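Long-range contact in protein (TC3 transposase) (Caenorhabditis elegans, PDB 1TC3), which binds the terminal nucleotides of the Tc3 inverted repeats through this domain and, as the full-length transposase, cuts the element out for insertion elsewhere: residues Ser4-Asp15 / Ile31-Leu42. Residues are numbered along the deposited sequence; the frame is centred on the assembly and turned at random.
Sequences SALSDTERAQLD and ISRSRHCIRVYL. Unlike the reference sequence in segment 31-42: Val40 (reference Glu). With nucleotides of chain A; nucleotides of chain B.
In this helix-turn-helix domain, Leu14 of helix 8-19 fits as a knob into a hole of Ile38, Tyr41 and Leu42 on the DNA-reading helix 35-43, completed by Ile31 at the end of helix 24-31; segments 8-15 and 35-42 cross at 71°. The two methyls of Leu14 diverge: CD2 reaches Ile38 CG2 and Ile31 CD1, while CD1 lies 3.5 Å from Tyr41 CD2. The chi1 of Tyr41 (166°), CG opposite the backbone N, lays the ring against Arg11 and Asp15; Arg11 CG makes a CH-pi contact over one face, 4.1 Å from the ring centroid, and the hydroxyl donates to the syn lone pair of Asp15 OD1 at 2.6 Å. In the turn before helix 35-43, Arg33 grips Glu10 side-on, NE and NH2 both reaching OE2 at 3.0 Å, with carboxylate and guanidinium planes 81° apart. Its NH1 donates to Ser4 O (2.6 Å), and Leu6 CD2 lies over one guanidinium face. Glu10 OE1 in turn accepts from Ser7 N. Beyond this packing, Arg35 and His36 bond to guanine N7 atoms of DG8 of chain A and DG10 of chain B, and Arg39 NE and NH2 both donate to OP2 of DG8: a recognition helix packed across the first helix, as in three-helix helix-turn-helix domains.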
ATOM      1  N   SER C   4      12.186  -0.015  -0.675  1.00 20.64           N
ATOM      2  CA  SER C   4      11.792  -0.837  -1.787  1.00 22.87           C
ATOM      3  C   SER C   4      10.379  -0.613  -2.226  1.00 49.48           C
ATOM      4  O   SER C   4       9.498  -0.214  -1.447  1.00 61.47           O
ATOM      5  CB  SER C   4      11.940  -2.303  -1.496  1.00 23.31           C
ATOM      6  OG  SER C   4      11.846  -2.540  -0.113  1.00 46.54           O
ATOM      7  N   ALA C   5      10.177  -0.901  -3.499  1.00 39.93           N
ATOM      8  CA  ALA C   5       8.857  -0.781  -4.064  1.00 40.29           C
ATOM      9  C   ALA C   5       7.959  -1.906  -3.534  1.00 43.74           C
ATOM     10  O   ALA C   5       8.433  -2.934  -3.063  1.00 44.59           O
ATOM     11  CB  ALA C   5       8.963  -0.714  -5.574  1.00 41.90           C
ATOM     12  N   LEU C   6       6.648  -1.723  -3.590  1.00 42.85           N
ATOM     13  CA  LEU C   6       5.723  -2.715  -3.053  1.00 39.08           C
ATOM     14  C   LEU C   6       5.598  -3.961  -3.859  1.00 39.43           C
ATOM     15  O   LEU C   6       5.248  -3.914  -5.039  1.00 40.63           O
ATOM     16  CB  LEU C   6       4.280  -2.186  -2.803  1.00 37.72           C
ATOM     17  CG  LEU C   6       4.218  -0.946  -1.932  1.00 37.12           C
ATOM     18  CD1 LEU C   6       2.941  -0.183  -2.249  1.00 38.39           C
ATOM     19  CD2 LEU C   6       4.315  -1.380  -0.483  1.00 26.13           C
ATOM     20  N   SER C   7       5.785  -5.062  -3.153  1.00 30.82           N
ATOM     21  CA  SER C   7       5.664  -6.359  -3.724  1.00 21.60           C
ATOM     22  C   SER C   7       4.232  -6.695  -4.025  1.00 42.35           C
ATOM     23  O   SER C   7       3.289  -6.206  -3.420  1.00 56.70           O
ATOM     24  CB  SER C   7       6.303  -7.405  -2.846  1.00 26.10           C
ATOM     25  OG  SER C   7       5.827  -7.379  -1.522  1.00 45.00           O
ATOM     26  N   ASP C   8       4.063  -7.563  -4.978  1.00 48.70           N
ATOM     27  CA  ASP C   8       2.741  -7.967  -5.358  1.00 48.42           C
ATOM     28  C   ASP C   8       1.945  -8.446  -4.171  1.00 39.78           C
ATOM     29  O   ASP C   8       0.748  -8.208  -4.126  1.00 36.59           O
ATOM     30  CB  ASP C   8       2.695  -8.895  -6.588  1.00 57.18           C
ATOM     31  CG  ASP C   8       3.729  -9.987  -6.617  1.00100.00           C
ATOM     32  OD1 ASP C   8       4.321 -10.196  -5.450  1.00100.00           O
ATOM     33  OD2 ASP C   8       3.946 -10.625  -7.640  1.00100.00           O
ATOM     34  N   THR C   9       2.610  -9.099  -3.210  1.00 34.48           N
ATOM     35  CA  THR C   9       1.910  -9.543  -2.004  1.00 41.56           C
ATOM     36  C   THR C   9       1.419  -8.353  -1.136  1.00 52.49           C
ATOM     37  O   THR C   9       0.253  -8.263  -0.719  1.00 50.57           O
ATOM     38  CB  THR C   9       2.800 -10.419  -1.111  1.00 43.84           C
ATOM     39  OG1 THR C   9       4.043  -9.777  -0.857  1.00 50.41           O
ATOM     40  CG2 THR C   9       2.958 -11.776  -1.757  1.00 37.48           C
ATOM     41  N   GLU C  10       2.357  -7.460  -0.825  1.00 36.16           N
ATOM     42  CA  GLU C  10       2.078  -6.286  -0.058  1.00 29.37           C
ATOM     43  C   GLU C  10       0.942  -5.581  -0.773  1.00 32.40           C
ATOM     44  O   GLU C  10      -0.137  -5.326  -0.253  1.00 34.41           O
ATOM     45  CB  GLU C  10       3.321  -5.365   0.003  1.00 26.13           C
ATOM     46  CG  GLU C  10       4.463  -5.949   0.863  1.00 27.12           C
ATOM     47  CD  GLU C  10       5.696  -5.069   0.904  1.00 38.10           C
ATOM     48  OE1 GLU C  10       5.790  -4.297  -0.146  1.00 39.84           O
ATOM     49  OE2 GLU C  10       6.523  -5.079   1.798  1.00 32.94           O
ATOM     50  N   ARG C  11       1.130  -5.291  -2.024  1.00 25.74           N
ATOM     51  CA  ARG C  11       0.011  -4.632  -2.624  1.00 28.88           C
ATOM     52  C   ARG C  11      -1.253  -5.445  -2.595  1.00 24.60           C
ATOM     53  O   ARG C  11      -2.337  -4.920  -2.727  1.00 32.21           O
ATOM     54  CB  ARG C  11       0.263  -4.112  -4.027  1.00 39.73           C
ATOM     55  CG  ARG C  11       1.495  -3.227  -4.159  1.00 44.36           C
ATOM     56  CD  ARG C  11       1.876  -2.987  -5.624  1.00 47.74           C
ATOM     57  NE  ARG C  11       2.621  -4.108  -6.212  1.00 60.85           N
ATOM     58  CZ  ARG C  11       2.121  -4.889  -7.164  1.00100.00           C
ATOM     59  NH1 ARG C  11       0.897  -4.670  -7.658  1.00100.00           N
ATOM     60  NH2 ARG C  11       2.867  -5.897  -7.640  1.00 94.44           N
ATOM     61  N   ALA C  12      -1.108  -6.726  -2.452  1.00 25.05           N
ATOM     62  CA  ALA C  12      -2.272  -7.601  -2.450  1.00 32.25           C
ATOM     63  C   ALA C  12      -2.988  -7.500  -1.115  1.00 37.08           C
ATOM     64  O   ALA C  12      -4.200  -7.556  -1.015  1.00 35.13           O
ATOM     65  CB  ALA C  12      -1.832  -9.044  -2.689  1.00 35.62           C
ATOM     66  N   GLN C  13      -2.199  -7.371  -0.074  1.00 22.12           N
ATOM     67  CA  GLN C  13      -2.751  -7.213   1.223  1.00 20.19           C
ATOM     68  C   GLN C  13      -3.513  -5.879   1.239  1.00 37.33           C
ATOM     69  O   GLN C  13      -4.711  -5.746   1.530  1.00 45.50           O
ATOM     70  CB  GLN C  13      -1.563  -7.228   2.173  1.00 18.25           C
ATOM     71  CG  GLN C  13      -0.964  -8.631   2.217  1.00 10.82           C
ATOM     72  CD  GLN C  13       0.207  -8.683   3.155  1.00 24.75           C
ATOM     73  OE1 GLN C  13       0.945  -7.701   3.283  1.00 32.66           O
ATOM     74  NE2 GLN C  13       0.407  -9.846   3.782  1.00 19.54           N
ATOM     75  N   LEU C  14      -2.797  -4.857   0.875  1.00 28.38           N
ATOM     76  CA  LEU C  14      -3.369  -3.560   0.802  1.00 25.55           C
ATOM     77  C   LEU C  14      -4.681  -3.569   0.085  1.00 32.33           C
ATOM     78  O   LEU C  14      -5.549  -2.767   0.361  1.00 37.03           O
ATOM     79  CB  LEU C  14      -2.472  -2.664  -0.051  1.00 25.70           C
ATOM     80  CG  LEU C  14      -1.167  -2.361   0.635  1.00 30.03           C
ATOM     81  CD1 LEU C  14      -0.474  -1.285  -0.165  1.00 29.31           C
ATOM     82  CD2 LEU C  14      -1.439  -1.826   2.038  1.00 31.49           C
ATOM     83  N   ASP C  15      -4.833  -4.396  -0.908  1.00 31.53           N
ATOM     84  CA  ASP C  15      -6.085  -4.289  -1.616  1.00 32.40           C
ATOM     85  C   ASP C  15      -7.209  -4.850  -0.821  1.00 33.25           C
ATOM     86  O   ASP C  15      -8.326  -4.369  -0.905  1.00 37.47           O
ATOM     87  CB  ASP C  15      -6.092  -4.873  -3.044  1.00 37.75           C
ATOM     88  CG  ASP C  15      -4.892  -4.547  -3.851  1.00 53.21           C
ATOM     89  OD1 ASP C  15      -4.824  -3.283  -4.185  1.00 47.90           O
ATOM     90  OD2 ASP C  15      -4.072  -5.392  -4.127  1.00 59.75           O
ATOM     91  N   ILE C  31       1.749  -4.119   7.691  1.00 31.36           N
ATOM     92  CA  ILE C  31       2.796  -4.636   6.824  1.00 23.77           C
ATOM     93  C   ILE C  31       4.080  -3.853   6.888  1.00 33.38           C
ATOM     94  O   ILE C  31       4.949  -3.904   6.023  1.00 41.82           O
ATOM     95  CB  ILE C  31       2.329  -4.680   5.407  1.00 20.72           C
ATOM     96  CG1 ILE C  31       2.231  -3.234   4.982  1.00 19.36           C
ATOM     97  CG2 ILE C  31       0.982  -5.382   5.343  1.00 27.44           C
ATOM     98  CD1 ILE C  31       1.693  -3.106   3.573  1.00 25.81           C
ATOM     99  N   SER C  32       4.218  -3.141   7.950  1.00 22.18           N
ATOM    100  CA  SER C  32       5.431  -2.384   8.116  1.00 21.59           C
ATOM    101  C   SER C  32       5.848  -1.527   6.950  1.00 29.73           C
ATOM    102  O   SER C  32       6.997  -1.511   6.581  1.00 44.88           O
ATOM    103  CB  SER C  32       6.536  -3.271   8.616  1.00 30.14           C
ATOM    104  OG  SER C  32       5.978  -4.093   9.622  1.00 44.44           O
ATOM    105  N   ARG C  33       4.932  -0.752   6.410  1.00 29.06           N
ATOM    106  CA  ARG C  33       5.218   0.155   5.331  1.00 25.48           C
ATOM    107  C   ARG C  33       4.707   1.541   5.677  1.00 33.56           C
ATOM    108  O   ARG C  33       3.728   1.689   6.371  1.00 37.12           O
ATOM    109  CB  ARG C  33       4.529  -0.303   4.059  1.00 34.77           C
ATOM    110  CG  ARG C  33       5.252  -1.435   3.353  1.00 50.16           C
ATOM    111  CD  ARG C  33       6.744  -1.213   3.173  1.00 33.85           C
ATOM    112  NE  ARG C  33       7.316  -2.272   2.352  1.00 64.33           N
ATOM    113  CZ  ARG C  33       8.122  -2.097   1.309  1.00 72.28           C
ATOM    114  NH1 ARG C  33       8.518  -0.894   0.902  1.00 27.24           N
ATOM    115  NH2 ARG C  33       8.549  -3.168   0.640  1.00 63.01           N
ATOM    116  N   SER C  34       5.371   2.558   5.176  1.00 38.98           N
ATOM    117  CA  SER C  34       4.994   3.935   5.386  1.00 33.62           C
ATOM    118  C   SER C  34       3.582   4.183   4.851  1.00 44.70           C
ATOM    119  O   SER C  34       3.090   3.508   3.940  1.00 46.95           O
ATOM    120  CB  SER C  34       5.984   4.827   4.637  1.00 33.95           C
ATOM    121  OG  SER C  34       5.691   4.836   3.244  1.00 53.85           O
ATOM    122  N   ARG C  35       2.932   5.178   5.444  1.00 38.31           N
ATOM    123  CA  ARG C  35       1.586   5.547   5.087  1.00 33.67           C
ATOM    124  C   ARG C  35       1.611   6.089   3.685  1.00 36.59           C
ATOM    125  O   ARG C  35       0.701   5.826   2.890  1.00 35.10           O
ATOM    126  CB  ARG C  35       1.052   6.574   6.096  1.00 45.70           C
ATOM    127  CG  ARG C  35       0.418   5.989   7.370  1.00 11.39           C
ATOM    128  CD  ARG C  35      -0.184   7.015   8.326  1.00 34.49           C
ATOM    129  NE  ARG C  35       0.751   8.063   8.729  1.00 20.42           N
ATOM    130  CZ  ARG C  35       0.516   9.344   8.517  1.00 40.05           C
ATOM    131  NH1 ARG C  35      -0.628   9.745   7.939  1.00 32.38           N
ATOM    132  NH2 ARG C  35       1.428  10.243   8.900  1.00 21.98           N
ATOM    133  N   HIS C  36       2.716   6.816   3.445  1.00 28.71           N
ATOM    134  CA  HIS C  36       3.017   7.451   2.189  1.00 26.60           C
ATOM    135  C   HIS C  36       2.893   6.475   1.041  1.00 32.99           C
ATOM    136  O   HIS C  36       2.128   6.689   0.107  1.00 31.53           O
ATOM    137  CB  HIS C  36       4.411   8.109   2.184  1.00 24.02           C
ATOM    138  CG  HIS C  36       4.614   9.075   1.051  1.00 23.56           C
ATOM    139  ND1 HIS C  36       5.796   9.783   0.917  1.00 21.36           N
ATOM    140  CD2 HIS C  36       3.783   9.425   0.027  1.00 23.41           C
ATOM    141  CE1 HIS C  36       5.631  10.571  -0.153  1.00 25.11           C
ATOM    142  NE2 HIS C  36       4.435  10.386  -0.706  1.00 23.02           N
ATOM    143  N   CYS C  37       3.638   5.385   1.057  1.00 27.49           N
ATOM    144  CA  CYS C  37       3.449   4.546  -0.092  1.00 32.38           C
ATOM    145  C   CYS C  37       2.041   4.047  -0.150  1.00 39.19           C
ATOM    146  O   CYS C  37       1.327   4.188  -1.156  1.00 42.99           O
ATOM    147  CB  CYS C  37       4.459   3.415  -0.274  1.00 38.59           C
ATOM    148  SG  CYS C  37       4.819   2.684   1.303  1.00 47.95           S
ATOM    149  N   ILE C  38       1.639   3.475   0.967  1.00 34.97           N
ATOM    150  CA  ILE C  38       0.295   2.945   1.055  1.00 28.38           C
ATOM    151  C   ILE C  38      -0.740   3.883   0.464  1.00 26.44           C
ATOM    152  O   ILE C  38      -1.580   3.499  -0.354  1.00 27.56           O
ATOM    153  CB  ILE C  38      -0.024   2.613   2.484  1.00 25.91           C
ATOM    154  CG1 ILE C  38       1.095   1.764   3.053  1.00 24.84           C
ATOM    155  CG2 ILE C  38      -1.302   1.823   2.519  1.00 15.11           C
ATOM    156  CD1 ILE C  38       0.642   1.026   4.286  1.00  8.96           C
ATOM    157  N   ARG C  39      -0.664   5.138   0.877  1.00 21.81           N
ATOM    158  CA  ARG C  39      -1.610   6.129   0.396  1.00 22.61           C
ATOM    159  C   ARG C  39      -1.619   6.190  -1.115  1.00 41.33           C
ATOM    160  O   ARG C  39      -2.560   5.725  -1.779  1.00 40.77           O
ATOM    161  CB  ARG C  39      -1.332   7.482   0.989  1.00 13.05           C
ATOM    162  CG  ARG C  39      -2.573   8.334   1.183  1.00 44.25           C
ATOM    163  CD  ARG C  39      -2.219   9.738   1.658  1.00 17.53           C
ATOM    164  NE  ARG C  39      -1.975   9.857   3.102  1.00 21.66           N
ATOM    165  CZ  ARG C  39      -0.792   9.778   3.672  1.00 37.44           C
ATOM    166  NH1 ARG C  39       0.291   9.538   2.938  1.00 57.63           N
ATOM    167  NH2 ARG C  39      -0.682   9.882   4.978  1.00 22.22           N
ATOM    168  N   VAL C  40      -0.524   6.744  -1.635  1.00 39.34           N
ATOM    169  CA  VAL C  40      -0.321   6.909  -3.057  1.00 36.32           C
ATOM    170  C   VAL C  40      -0.829   5.729  -3.872  1.00 35.81           C
ATOM    171  O   VAL C  40      -1.602   5.908  -4.803  1.00 43.11           O
ATOM    172  CB  VAL C  40       1.139   7.195  -3.388  1.00 41.72           C
ATOM    173  CG1 VAL C  40       1.253   7.723  -4.804  1.00 45.30           C
ATOM    174  CG2 VAL C  40       1.738   8.226  -2.453  1.00 37.93           C
ATOM    175  N   TYR C  41      -0.402   4.529  -3.503  1.00 31.89           N
ATOM    176  CA  TYR C  41      -0.806   3.317  -4.185  1.00 31.14           C
ATOM    177  C   TYR C  41      -2.303   3.089  -4.208  1.00 38.06           C
ATOM    178  O   TYR C  41      -2.856   2.747  -5.240  1.00 42.35           O
ATOM    179  CB  TYR C  41      -0.186   2.076  -3.537  1.00 33.52           C
ATOM    180  CG  TYR C  41      -0.848   0.793  -4.018  1.00 32.43           C
ATOM    181  CD1 TYR C  41      -0.666   0.356  -5.325  1.00 27.48           C
ATOM    182  CD2 TYR C  41      -1.675   0.034  -3.188  1.00 35.46           C
ATOM    183  CE1 TYR C  41      -1.236  -0.827  -5.788  1.00 28.04           C
ATOM    184  CE2 TYR C  41      -2.280  -1.142  -3.633  1.00 36.96           C
ATOM    185  CZ  TYR C  41      -2.052  -1.568  -4.939  1.00 31.34           C
ATOM    186  OH  TYR C  41      -2.620  -2.717  -5.373  1.00 53.99           O
ATOM    187  N   LEU C  42      -2.955   3.222  -3.061  1.00 33.16           N
ATOM    188  CA  LEU C  42      -4.374   2.978  -3.022  1.00 31.00           C
ATOM    189  C   LEU C  42      -5.136   4.045  -3.785  1.00 36.17           C
ATOM    190  O   LEU C  42      -6.276   3.852  -4.223  1.00 32.80           O
ATOM    191  CB  LEU C  42      -4.945   2.801  -1.589  1.00 28.94           C
ATOM    192  CG  LEU C  42      -4.345   1.612  -0.823  1.00 31.90           C
ATOM    193  CD1 LEU C  42      -4.629   1.767   0.663  1.00 25.79           C
ATOM    194  CD2 LEU C  42      -5.034   0.334  -1.252  1.00 30.42           C
TER
ATOM    195  P    DG A   8      -4.849  10.992   5.074  1.00 33.94           P
ATOM    196  OP1  DG A   8      -5.471  10.497   3.840  1.00 28.21           O
ATOM    197  OP2  DG A   8      -3.668  10.322   5.671  1.00 24.76           O
ATOM    198  O5'  DG A   8      -4.570  12.517   4.836  1.00 21.24           O
ATOM    199  C5'  DG A   8      -3.361  13.081   5.009  1.00 54.63           C
ATOM    200  C4'  DG A   8      -3.573  14.576   5.048  1.00 33.31           C
ATOM    201  O4'  DG A   8      -3.478  15.037   6.384  1.00 43.39           O
ATOM    202  C3'  DG A   8      -2.555  15.392   4.278  1.00 47.40           C
ATOM    203  O3'  DG A   8      -3.259  16.177   3.417  1.00 44.13           O
ATOM    204  C2'  DG A   8      -1.762  16.198   5.299  1.00 16.96           C
ATOM    205  C1'  DG A   8      -2.156  15.486   6.571  1.00 26.22           C
ATOM    206  N9   DG A   8      -1.321  14.368   7.003  1.00 18.21           N
ATOM    207  C8   DG A   8      -1.436  13.025   7.271  1.00 38.67           C
ATOM    208  N7   DG A   8      -0.364  12.489   7.793  1.00 36.61           N
ATOM    209  C5   DG A   8       0.497  13.555   7.978  1.00 23.08           C
ATOM    210  C6   DG A   8       1.785  13.606   8.561  1.00 50.21           C
ATOM    211  O6   DG A   8       2.475  12.676   8.985  1.00 29.66           O
ATOM    212  N1   DG A   8       2.275  14.888   8.613  1.00 16.35           N
ATOM    213  C2   DG A   8       1.624  15.953   8.113  1.00 34.85           C
ATOM    214  N2   DG A   8       2.301  17.073   8.190  1.00 25.29           N
ATOM    215  N3   DG A   8       0.433  15.936   7.531  1.00 15.93           N
ATOM    216  C4   DG A   8      -0.091  14.720   7.537  1.00 28.39           C
TER
ATOM    217  P    DG B  10       8.943   2.421   2.901  1.00 43.44           P
ATOM    218  OP1  DG B  10       9.523   1.330   3.717  1.00 42.05           O
ATOM    219  OP2  DG B  10       7.490   2.666   2.899  1.00 28.11           O
ATOM    220  O5'  DG B  10       9.793   3.759   3.182  1.00 26.90           O
ATOM    221  C5'  DG B  10      11.088   3.727   3.714  1.00 36.04           C
ATOM    222  C4'  DG B  10      11.453   5.052   4.381  1.00 23.64           C
ATOM    223  O4'  DG B  10      11.010   6.169   3.586  1.00 29.68           O
ATOM    224  C3'  DG B  10      10.829   5.274   5.760  1.00 36.83           C
ATOM    225  O3'  DG B  10      11.820   5.244   6.765  1.00 21.52           O
ATOM    226  C2'  DG B  10      10.116   6.636   5.695  1.00 34.13           C
ATOM    227  C1'  DG B  10      10.679   7.269   4.433  1.00 53.48           C
ATOM    228  N9   DG B  10       9.751   8.067   3.640  1.00 19.55           N
ATOM    229  C8   DG B  10       8.604   7.672   2.988  1.00 49.39           C
ATOM    230  N7   DG B  10       8.092   8.591   2.204  1.00 38.04           N
ATOM    231  C5   DG B  10       9.047   9.597   2.247  1.00 12.79           C
ATOM    232  C6   DG B  10       9.024  10.821   1.604  1.00 25.27           C
ATOM    233  O6   DG B  10       8.166  11.214   0.821  1.00 27.60           O
ATOM    234  N1   DG B  10      10.144  11.584   1.904  1.00 13.86           N
ATOM    235  C2   DG B  10      11.143  11.190   2.765  1.00 37.31           C
ATOM    236  N2   DG B  10      12.120  12.082   2.927  1.00 25.09           N
ATOM    237  N3   DG B  10      11.185  10.014   3.391  1.00 20.51           N
ATOM    238  C4   DG B  10      10.086   9.286   3.100  1.00 27.74           C
ATOM    239  P    DA B   9       6.871   4.695  -3.337  1.00 50.08           P
ATOM    240  OP1  DA B   9       6.570   3.403  -3.993  1.00 63.22           O
ATOM    241  OP2  DA B   9       5.781   5.679  -3.121  1.00 77.49           O
ATOM    242  O5'  DA B   9       7.579   4.322  -1.958  1.00 32.71           O
ATOM    243  C5'  DA B   9       8.608   3.434  -2.060  1.00 24.12           C
ATOM    244  C4'  DA B   9       9.388   3.371  -0.775  1.00 24.66           C
ATOM    245  O4'  DA B   9      10.224   4.539  -0.608  1.00 39.17           O
ATOM    246  C3'  DA B   9       8.547   3.232   0.475  1.00 18.97           C
ATOM    247  O3'  DA B   9       9.209   2.282   1.368  1.00 50.70           O
ATOM    248  C2'  DA B   9       8.439   4.687   0.932  1.00 22.00           C
ATOM    249  C1'  DA B   9       9.588   5.442   0.255  1.00 82.62           C
ATOM    250  N9   DA B   9       9.175   6.629  -0.512  1.00 32.06           N
ATOM    251  C8   DA B   9       8.000   6.939  -1.137  1.00 32.06           C
ATOM    252  N7   DA B   9       7.989   8.101  -1.730  1.00 48.59           N
ATOM    253  C5   DA B   9       9.225   8.637  -1.429  1.00  8.77           C
ATOM    254  C6   DA B   9       9.823   9.851  -1.781  1.00 89.55           C
ATOM    255  N6   DA B   9       9.183  10.802  -2.486  1.00 34.50           N
ATOM    256  N1   DA B   9      11.088  10.064  -1.364  1.00 36.78           N
ATOM    257  C2   DA B   9      11.715   9.107  -0.676  1.00 37.25           C
ATOM    258  N3   DA B   9      11.249   7.910  -0.303  1.00 35.97           N
ATOM    259  C4   DA B   9       9.981   7.735  -0.709  1.00 59.51           C
TER